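Local coordinates for proteolytically activated form of PPO4 Tyrosinase (Agaricus bisporus var. bisporus H97, PDB 4OUA), which uses a pair of copper ions to hydroxylate monophenols to o-diphenols and oxidise these to reactive o-quinones, the first step of melanin synthesis, at residues 286-298 with 365-377. Sequence-based numbering, arbitrary orientation.
Sequences DRHLSLWQALYPG and VRDYINDHIDRRY
Ala294 turns its CB onto the flank of Ile369, 3.5 Å from CG1, and a side chain this small lets the two helices come within 8.6 Å of each other, axis to axis. Next to it Leu291 slants across Ile369, laying CD2 3.7 Å from CG2. A turn on from Leu291, Leu295 and Ile373 reach for each other tip to tip through their CD1 methyls. Leu295, its CG beside its own backbone N, spreads its second branch at about a right angle across Asn370, with CD2 3.6 Å from CB. Branched aliphatic residues suit such a seam because their methyls interlock without needing polar partners. Helix 277-295, from the di-copper central domain of the tyrosinase family, thus packs against helix 362-377, their N-to-C directions in these segments 127° apart. Where the first helix ends, Arg366 lies along its last carbonyls: its CB is 3.3 Å from Ala294 O, while its chain passes beside Leu295 O toward the Pro297 ring. At the far end the contact becomes polar, with Arg287 and Tyr377 buried. Arg287 is long enough to bridge the widening gap; bent at chi3 (75°), it brings NH2 to the ring edge of Tyr377, where it donates a bent hydrogen bond to OH, modelled so short that its exact length is doubtful, the guanidinium and ring planes lying 44° apart. Asp132 accepts from Tyr377 OH and forms salt bridges with both Arg287 and Arg376, probably offsetting the like charges of these arginines, and Asp353 joins Arg287 NH1 to His372. The Arg287 side chain lies about 10 Å from that of the copper ligand His282. A leucine in place of Arg287 would probably leave Asp353 and Asp132 each short of a cationic partner and the Tyr377 hydroxyl without this donor.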
ATOM      1  N   ASP A 286      -0.402   6.301   2.837  1.00 29.37           N
ATOM      2  CA  ASP A 286      -1.721   6.910   2.784  1.00 27.10           C
ATOM      3  C   ASP A 286      -2.049   7.588   4.108  1.00 28.32           C
ATOM      4  O   ASP A 286      -2.759   8.592   4.140  1.00 32.60           O
ATOM      5  CB  ASP A 286      -2.783   5.864   2.446  1.00 26.89           C
ATOM      6  CG  ASP A 286      -4.140   6.478   2.182  1.00 29.09           C
ATOM      7  OD1 ASP A 286      -4.400   6.865   1.024  1.00 29.40           O
ATOM      8  OD2 ASP A 286      -4.946   6.574   3.131  1.00 32.60           O
ATOM      9  N   ARG A 287      -1.523   7.036   5.198  1.00 26.66           N
ATOM     10  CA  ARG A 287      -1.733   7.615   6.520  1.00 25.89           C
ATOM     11  C   ARG A 287      -1.025   8.958   6.625  1.00 27.27           C
ATOM     12  O   ARG A 287      -1.506   9.877   7.287  1.00 25.02           O
ATOM     13  CB  ARG A 287      -1.237   6.672   7.616  1.00 25.01           C
ATOM     14  CG  ARG A 287      -1.587   7.131   9.023  1.00 27.81           C
ATOM     15  CD  ARG A 287      -1.134   6.127  10.067  1.00 27.13           C
ATOM     16  NE  ARG A 287       0.310   6.170  10.267  1.00 35.48           N
ATOM     17  CZ  ARG A 287       0.902   6.772  11.292  1.00 29.90           C
ATOM     18  NH1 ARG A 287       0.173   7.377  12.219  1.00 36.98           N
ATOM     19  NH2 ARG A 287       2.222   6.764  11.395  1.00 33.89           N
ATOM     20  N   HIS A 288       0.127   9.059   5.969  1.00 30.86           N
ATOM     21  CA  HIS A 288       0.873  10.307   5.913  1.00 30.54           C
ATOM     22  C   HIS A 288       0.036  11.379   5.227  1.00 34.43           C
ATOM     23  O   HIS A 288      -0.010  12.528   5.670  1.00 35.16           O
ATOM     24  CB  HIS A 288       2.200  10.112   5.176  1.00 24.46           C
ATOM     25  CG  HIS A 288       3.207   9.316   5.944  1.00 24.83           C
ATOM     26  ND1 HIS A 288       4.375   8.850   5.380  1.00 20.45           N
ATOM     27  CD2 HIS A 288       3.227   8.909   7.237  1.00 21.64           C
ATOM     28  CE1 HIS A 288       5.070   8.190   6.291  1.00 19.82           C
ATOM     29  NE2 HIS A 288       4.394   8.210   7.425  1.00 25.27           N
ATOM     30  N   LEU A 289      -0.627  10.987   4.145  1.00 30.78           N
ATOM     31  CA  LEU A 289      -1.499  11.894   3.412  1.00 33.58           C
ATOM     32  C   LEU A 289      -2.638  12.383   4.300  1.00 34.66           C
ATOM     33  O   LEU A 289      -2.998  13.558   4.265  1.00 36.95           O
ATOM     34  CB  LEU A 289      -2.053  11.205   2.164  1.00 29.00           C
ATOM     35  CG  LEU A 289      -2.906  12.068   1.237  1.00 25.59           C
ATOM     36  CD1 LEU A 289      -2.121  13.281   0.771  1.00 25.60           C
ATOM     37  CD2 LEU A 289      -3.385  11.249   0.052  1.00 34.89           C
ATOM     38  N   SER A 290      -3.197  11.479   5.099  1.00 34.15           N
ATOM     39  CA  SER A 290      -4.269  11.830   6.026  1.00 32.42           C
ATOM     40  C   SER A 290      -3.771  12.796   7.096  1.00 30.60           C
ATOM     41  O   SER A 290      -4.454  13.759   7.438  1.00 28.17           O
ATOM     42  CB  SER A 290      -4.853  10.577   6.683  1.00 27.25           C
ATOM     43  OG  SER A 290      -5.529   9.766   5.739  1.00 30.12           O
ATOM     44  N   LEU A 291      -2.577  12.529   7.621  1.00 34.97           N
ATOM     45  CA  LEU A 291      -1.974  13.383   8.639  1.00 33.57           C
ATOM     46  C   LEU A 291      -1.627  14.754   8.070  1.00 33.44           C
ATOM     47  O   LEU A 291      -1.869  15.783   8.703  1.00 31.30           O
ATOM     48  CB  LEU A 291      -0.721  12.729   9.221  1.00 26.06           C
ATOM     49  CG  LEU A 291      -0.931  11.535  10.152  1.00 29.10           C
ATOM     50  CD1 LEU A 291       0.404  11.028  10.678  1.00 28.87           C
ATOM     51  CD2 LEU A 291      -1.851  11.907  11.302  1.00 26.93           C
ATOM     52  N   TRP A 292      -1.056  14.754   6.871  1.00 35.11           N
ATOM     53  CA  TRP A 292      -0.690  15.990   6.191  1.00 34.19           C
ATOM     54  C   TRP A 292      -1.924  16.843   5.914  1.00 36.18           C
ATOM     55  O   TRP A 292      -1.874  18.069   6.020  1.00 42.01           O
ATOM     56  CB  TRP A 292       0.051  15.678   4.890  1.00 33.32           C
ATOM     57  CG  TRP A 292       0.308  16.875   4.037  1.00 31.93           C
ATOM     58  CD1 TRP A 292       1.387  17.707   4.094  1.00 32.34           C
ATOM     59  CD2 TRP A 292      -0.529  17.373   2.988  1.00 35.31           C
ATOM     60  NE1 TRP A 292       1.273  18.696   3.145  1.00 29.92           N
ATOM     61  CE2 TRP A 292       0.106  18.514   2.455  1.00 33.39           C
ATOM     62  CE3 TRP A 292      -1.753  16.967   2.449  1.00 32.68           C
ATOM     63  CZ2 TRP A 292      -0.444  19.251   1.408  1.00 37.21           C
ATOM     64  CZ3 TRP A 292      -2.296  17.701   1.410  1.00 35.62           C
ATOM     65  CH2 TRP A 292      -1.642  18.830   0.901  1.00 39.31           C
ATOM     66  N   GLN A 293      -3.029  16.189   5.564  1.00 33.30           N
ATOM     67  CA  GLN A 293      -4.292  16.886   5.333  1.00 37.86           C
ATOM     68  C   GLN A 293      -4.746  17.631   6.583  1.00 32.67           C
ATOM     69  O   GLN A 293      -5.358  18.694   6.494  1.00 32.78           O
ATOM     70  CB  GLN A 293      -5.381  15.906   4.890  1.00 32.97           C
ATOM     71  CG  GLN A 293      -5.193  15.330   3.498  1.00 28.68           C
ATOM     72  CD  GLN A 293      -6.246  14.296   3.155  1.00 45.71           C
ATOM     73  OE1 GLN A 293      -5.927  13.182   2.737  1.00 47.86           O
ATOM     74  NE2 GLN A 293      -7.512  14.658   3.334  1.00 42.81           N
ATOM     75  N   ALA A 294      -4.443  17.065   7.747  1.00 24.48           N
ATOM     76  CA  ALA A 294      -4.821  17.676   9.014  1.00 23.54           C
ATOM     77  C   ALA A 294      -4.052  18.973   9.246  1.00 35.19           C
ATOM     78  O   ALA A 294      -4.578  19.922   9.827  1.00 40.35           O
ATOM     79  CB  ALA A 294      -4.585  16.706  10.158  1.00 26.76           C
ATOM     80  N   LEU A 295      -2.806  19.011   8.785  1.00 37.12           N
ATOM     81  CA  LEU A 295      -1.969  20.193   8.949  1.00 42.26           C
ATOM     82  C   LEU A 295      -2.235  21.225   7.857  1.00 38.76           C
ATOM     83  O   LEU A 295      -2.213  22.427   8.114  1.00 42.28           O
ATOM     84  CB  LEU A 295      -0.486  19.809   8.948  1.00 38.41           C
ATOM     85  CG  LEU A 295      -0.005  18.893  10.075  1.00 37.19           C
ATOM     86  CD1 LEU A 295       1.496  18.669   9.974  1.00 33.74           C
ATOM     87  CD2 LEU A 295      -0.375  19.464  11.437  1.00 33.66           C
ATOM     88  N   TYR A 296      -2.491  20.748   6.643  1.00 34.34           N
ATOM     89  CA  TYR A 296      -2.671  21.636   5.499  1.00 33.57           C
ATOM     90  C   TYR A 296      -4.036  21.476   4.838  1.00 35.32           C
ATOM     91  O   TYR A 296      -4.120  21.069   3.679  1.00 35.30           O
ATOM     92  CB  TYR A 296      -1.573  21.394   4.462  1.00 31.86           C
ATOM     93  CG  TYR A 296      -0.189  21.769   4.936  1.00 34.14           C
ATOM     94  CD1 TYR A 296       0.251  23.085   4.878  1.00 34.49           C
ATOM     95  CD2 TYR A 296       0.680  20.809   5.435  1.00 34.59           C
ATOM     96  CE1 TYR A 296       1.515  23.433   5.307  1.00 30.14           C
ATOM     97  CE2 TYR A 296       1.947  21.149   5.866  1.00 36.62           C
ATOM     98  CZ  TYR A 296       2.359  22.462   5.801  1.00 35.00           C
ATOM     99  OH  TYR A 296       3.621  22.807   6.228  1.00 35.51           O
ATOM    100  N   PRO A 297      -5.111  21.808   5.570  1.00 36.08           N
ATOM    101  CA  PRO A 297      -6.462  21.718   5.008  1.00 33.04           C
ATOM    102  C   PRO A 297      -6.664  22.715   3.872  1.00 37.98           C
ATOM    103  O   PRO A 297      -6.131  23.823   3.927  1.00 43.18           O
ATOM    104  CB  PRO A 297      -7.360  22.053   6.201  1.00 24.15           C
ATOM    105  CG  PRO A 297      -6.507  22.891   7.084  1.00 32.98           C
ATOM    106  CD  PRO A 297      -5.116  22.345   6.940  1.00 35.63           C
ATOM    107  N   GLY A 298      -7.417  22.318   2.852  1.00 34.78           N
ATOM    108  CA  GLY A 298      -7.677  23.185   1.720  1.00 38.64           C
ATOM    109  C   GLY A 298      -6.722  22.944   0.567  1.00 47.41           C
ATOM    110  O   GLY A 298      -7.032  23.266  -0.580  1.00 58.18           O
ATOM    111  N   VAL A 365      -8.236  19.906  15.286  1.00 41.76           N
ATOM    112  CA  VAL A 365      -7.584  18.752  14.683  1.00 36.10           C
ATOM    113  C   VAL A 365      -6.155  19.084  14.263  1.00 37.90           C
ATOM    114  O   VAL A 365      -5.236  18.297  14.487  1.00 38.68           O
ATOM    115  CB  VAL A 365      -8.369  18.235  13.460  1.00 42.34           C
ATOM    116  CG1 VAL A 365      -7.572  17.168  12.723  1.00 39.03           C
ATOM    117  CG2 VAL A 365      -9.726  17.695  13.888  1.00 41.09           C
ATOM    118  N   ARG A 366      -5.975  20.255  13.659  1.00 36.67           N
ATOM    119  CA  ARG A 366      -4.660  20.676  13.187  1.00 36.94           C
ATOM    120  C   ARG A 366      -3.672  20.833  14.339  1.00 40.61           C
ATOM    121  O   ARG A 366      -2.471  20.625  14.168  1.00 38.46           O
ATOM    122  CB  ARG A 366      -4.767  21.987  12.404  1.00 38.40           C
ATOM    123  CG  ARG A 366      -3.425  22.553  11.959  1.00 46.67           C
ATOM    124  CD  ARG A 366      -3.595  23.628  10.892  1.00 56.53           C
ATOM    125  NE  ARG A 366      -4.393  24.759  11.360  1.00 63.34           N
ATOM    126  CZ  ARG A 366      -4.808  25.752  10.579  1.00 69.53           C
ATOM    127  NH1 ARG A 366      -4.508  25.751   9.287  1.00 69.50           N
ATOM    128  NH2 ARG A 366      -5.531  26.742  11.086  1.00 68.86           N
ATOM    129  N   ASP A 367      -4.182  21.194  15.512  1.00 39.03           N
ATOM    130  CA  ASP A 367      -3.335  21.368  16.685  1.00 36.07           C
ATOM    131  C   ASP A 367      -3.041  20.030  17.352  1.00 41.98           C
ATOM    132  O   ASP A 367      -1.938  19.807  17.855  1.00 43.69           O
ATOM    133  CB  ASP A 367      -3.987  22.325  17.683  1.00 42.85           C
ATOM    134  CG  ASP A 367      -4.103  23.738  17.144  1.00 51.66           C
ATOM    135  OD1 ASP A 367      -3.268  24.121  16.297  1.00 52.04           O
ATOM    136  OD2 ASP A 367      -5.028  24.464  17.565  1.00 49.70           O
ATOM    137  N   TYR A 368      -4.030  19.142  17.352  1.00 38.45           N
ATOM    138  CA  TYR A 368      -3.866  17.815  17.932  1.00 33.24           C
ATOM    139  C   TYR A 368      -2.894  16.978  17.110  1.00 35.35           C
ATOM    140  O   TYR A 368      -1.979  16.357  17.649  1.00 35.09           O
ATOM    141  CB  TYR A 368      -5.214  17.102  18.035  1.00 35.02           C
ATOM    142  CG  TYR A 368      -5.127  15.712  18.624  1.00 36.68           C
ATOM    143  CD1 TYR A 368      -5.141  15.520  20.000  1.00 37.25           C
ATOM    144  CD2 TYR A 368      -5.037  14.592  17.807  1.00 38.44           C
ATOM    145  CE1 TYR A 368      -5.063  14.256  20.545  1.00 34.64           C
ATOM    146  CE2 TYR A 368      -4.961  13.322  18.345  1.00 35.94           C
ATOM    147  CZ  TYR A 368      -4.974  13.160  19.715  1.00 37.58           C
ATOM    148  OH  TYR A 368      -4.897  11.899  20.261  1.00 34.31           O
ATOM    149  N   ILE A 369      -3.104  16.968  15.799  1.00 34.57           N
ATOM    150  CA  ILE A 369      -2.268  16.190  14.895  1.00 33.51           C
ATOM    151  C   ILE A 369      -0.842  16.725  14.863  1.00 37.43           C
ATOM    152  O   ILE A 369       0.118  15.954  14.805  1.00 38.79           O
ATOM    153  CB  ILE A 369      -2.845  16.183  13.469  1.00 33.93           C
ATOM    154  CG1 ILE A 369      -4.240  15.559  13.469  1.00 31.52           C
ATOM    155  CG2 ILE A 369      -1.929  15.422  12.528  1.00 35.66           C
ATOM    156  CD1 ILE A 369      -4.267  14.145  14.003  1.00 34.04           C
ATOM    157  N   ASN A 370      -0.707  18.047  14.904  1.00 38.50           N
ATOM    158  CA  ASN A 370       0.608  18.677  14.910  1.00 34.20           C
ATOM    159  C   ASN A 370       1.423  18.250  16.126  1.00 31.04           C
ATOM    160  O   ASN A 370       2.603  17.924  16.007  1.00 32.63           O
ATOM    161  CB  ASN A 370       0.475  20.199  14.875  1.00 37.53           C
ATOM    162  CG  ASN A 370       1.785  20.888  14.553  1.00 38.91           C
ATOM    163  OD1 ASN A 370       2.070  21.192  13.395  1.00 39.34           O
ATOM    164  ND2 ASN A 370       2.595  21.135  15.578  1.00 43.56           N
ATOM    165  N   ASP A 371       0.793  18.255  17.297  1.00 34.94           N
ATOM    166  CA  ASP A 371       1.444  17.769  18.507  1.00 33.79           C
ATOM    167  C   ASP A 371       1.772  16.291  18.369  1.00 35.61           C
ATOM    168  O   ASP A 371       2.792  15.819  18.868  1.00 36.43           O
ATOM    169  CB  ASP A 371       0.564  17.995  19.737  1.00 32.00           C
ATOM    170  CG  ASP A 371       0.471  19.453  20.130  1.00 32.10           C
ATOM    171  OD1 ASP A 371       1.250  20.269  19.594  1.00 35.78           O
ATOM    172  OD2 ASP A 371      -0.377  19.781  20.986  1.00 32.90           O
ATOM    173  N   HIS A 372       0.891  15.568  17.684  1.00 35.07           N
ATOM    174  CA  HIS A 372       1.073  14.143  17.447  1.00 29.99           C
ATOM    175  C   HIS A 372       2.335  13.881  16.629  1.00 35.69           C
ATOM    176  O   HIS A 372       3.163  13.044  16.995  1.00 33.53           O
ATOM    177  CB  HIS A 372      -0.154  13.568  16.736  1.00 34.50           C
ATOM    178  CG  HIS A 372      -0.056  12.103  16.448  1.00 32.20           C
ATOM    179  ND1 HIS A 372       0.318  11.180  17.400  1.00 36.55           N
ATOM    180  CD2 HIS A 372      -0.287  11.401  15.314  1.00 27.16           C
ATOM    181  CE1 HIS A 372       0.315   9.974  16.865  1.00 38.04           C
ATOM    182  NE2 HIS A 372      -0.048  10.079  15.600  1.00 35.22           N
ATOM    183  N   ILE A 373       2.480  14.609  15.526  1.00 33.84           N
ATOM    184  CA  ILE A 373       3.647  14.466  14.663  1.00 36.68           C
ATOM    185  C   ILE A 373       4.931  14.869  15.384  1.00 32.65           C
ATOM    186  O   ILE A 373       5.924  14.142  15.343  1.00 33.07           O
ATOM    187  CB  ILE A 373       3.503  15.304  13.382  1.00 34.55           C
ATOM    188  CG1 ILE A 373       2.267  14.856  12.596  1.00 31.35           C
ATOM    189  CG2 ILE A 373       4.758  15.190  12.531  1.00 27.25           C
ATOM    190  CD1 ILE A 373       2.020  15.648  11.332  1.00 30.41           C
ATOM    191  N   ASP A 374       4.899  16.024  16.042  1.00 32.63           N
ATOM    192  CA  ASP A 374       6.041  16.521  16.808  1.00 35.62           C
ATOM    193  C   ASP A 374       6.530  15.512  17.842  1.00 34.29           C
ATOM    194  O   ASP A 374       7.728  15.270  17.974  1.00 31.06           O
ATOM    195  CB  ASP A 374       5.682  17.829  17.514  1.00 35.39           C
ATOM    196  CG  ASP A 374       5.559  18.993  16.559  1.00 35.87           C
ATOM    197  OD1 ASP A 374       6.358  19.061  15.602  1.00 33.55           O
ATOM    198  OD2 ASP A 374       4.665  19.840  16.771  1.00 39.81           O
ATOM    199  N   ARG A 375       5.588  14.931  18.574  1.00 32.79           N
ATOM    200  CA  ARG A 375       5.902  14.022  19.667  1.00 29.58           C
ATOM    201  C   ARG A 375       6.363  12.653  19.171  1.00 44.31           C
ATOM    202  O   ARG A 375       7.066  11.933  19.881  1.00 46.14           O
ATOM    203  CB  ARG A 375       4.680  13.872  20.578  1.00 39.79           C
ATOM    204  CG  ARG A 375       4.764  12.737  21.581  1.00 39.61           C
ATOM    205  CD  ARG A 375       3.596  12.785  22.548  1.00 35.59           C
ATOM    206  NE  ARG A 375       2.328  13.003  21.860  1.00 41.19           N
ATOM    207  CZ  ARG A 375       1.622  14.127  21.932  1.00 40.27           C
ATOM    208  NH1 ARG A 375       2.053  15.138  22.673  1.00 37.10           N
ATOM    209  NH2 ARG A 375       0.478  14.237  21.270  1.00 43.91           N
ATOM    210  N   ARG A 376       5.979  12.301  17.948  1.00 42.59           N
ATOM    211  CA  ARG A 376       6.267  10.970  17.424  1.00 36.92           C
ATOM    212  C   ARG A 376       7.454  10.950  16.462  1.00 35.15           C
ATOM    213  O   ARG A 376       8.252  10.014  16.477  1.00 39.89           O
ATOM    214  CB  ARG A 376       5.027  10.399  16.731  1.00 40.15           C
ATOM    215  CG  ARG A 376       5.166   8.947  16.297  1.00 35.34           C
ATOM    216  CD  ARG A 376       3.822   8.376  15.874  1.00 41.41           C
ATOM    217  NE  ARG A 376       3.901   6.960  15.524  1.00 44.15           N
ATOM    218  CZ  ARG A 376       3.804   5.965  16.401  1.00 41.34           C
ATOM    219  NH1 ARG A 376       3.633   6.228  17.689  1.00 40.48           N
ATOM    220  NH2 ARG A 376       3.884   4.705  15.992  1.00 38.83           N
ATOM    221  N   TYR A 377       7.573  11.979  15.629  1.00 34.39           N
ATOM    222  CA  TYR A 377       8.628  12.010  14.620  1.00 34.63           C
ATOM    223  C   TYR A 377       9.597  13.171  14.826  1.00 40.01           C
ATOM    224  O   TYR A 377      10.461  13.424  13.987  1.00 41.17           O
ATOM    225  CB  TYR A 377       8.022  12.089  13.218  1.00 32.88           C
ATOM    226  CG  TYR A 377       7.008  11.006  12.933  1.00 35.62           C
ATOM    227  CD1 TYR A 377       7.412   9.717  12.617  1.00 33.39           C
ATOM    228  CD2 TYR A 377       5.647  11.275  12.977  1.00 33.64           C
ATOM    229  CE1 TYR A 377       6.489   8.724  12.356  1.00 38.08           C
ATOM    230  CE2 TYR A 377       4.717  10.290  12.719  1.00 36.12           C
ATOM    231  CZ  TYR A 377       5.143   9.016  12.409  1.00 38.05           C
ATOM    232  OH  TYR A 377       4.219   8.030  12.151  1.00 38.29           O
TER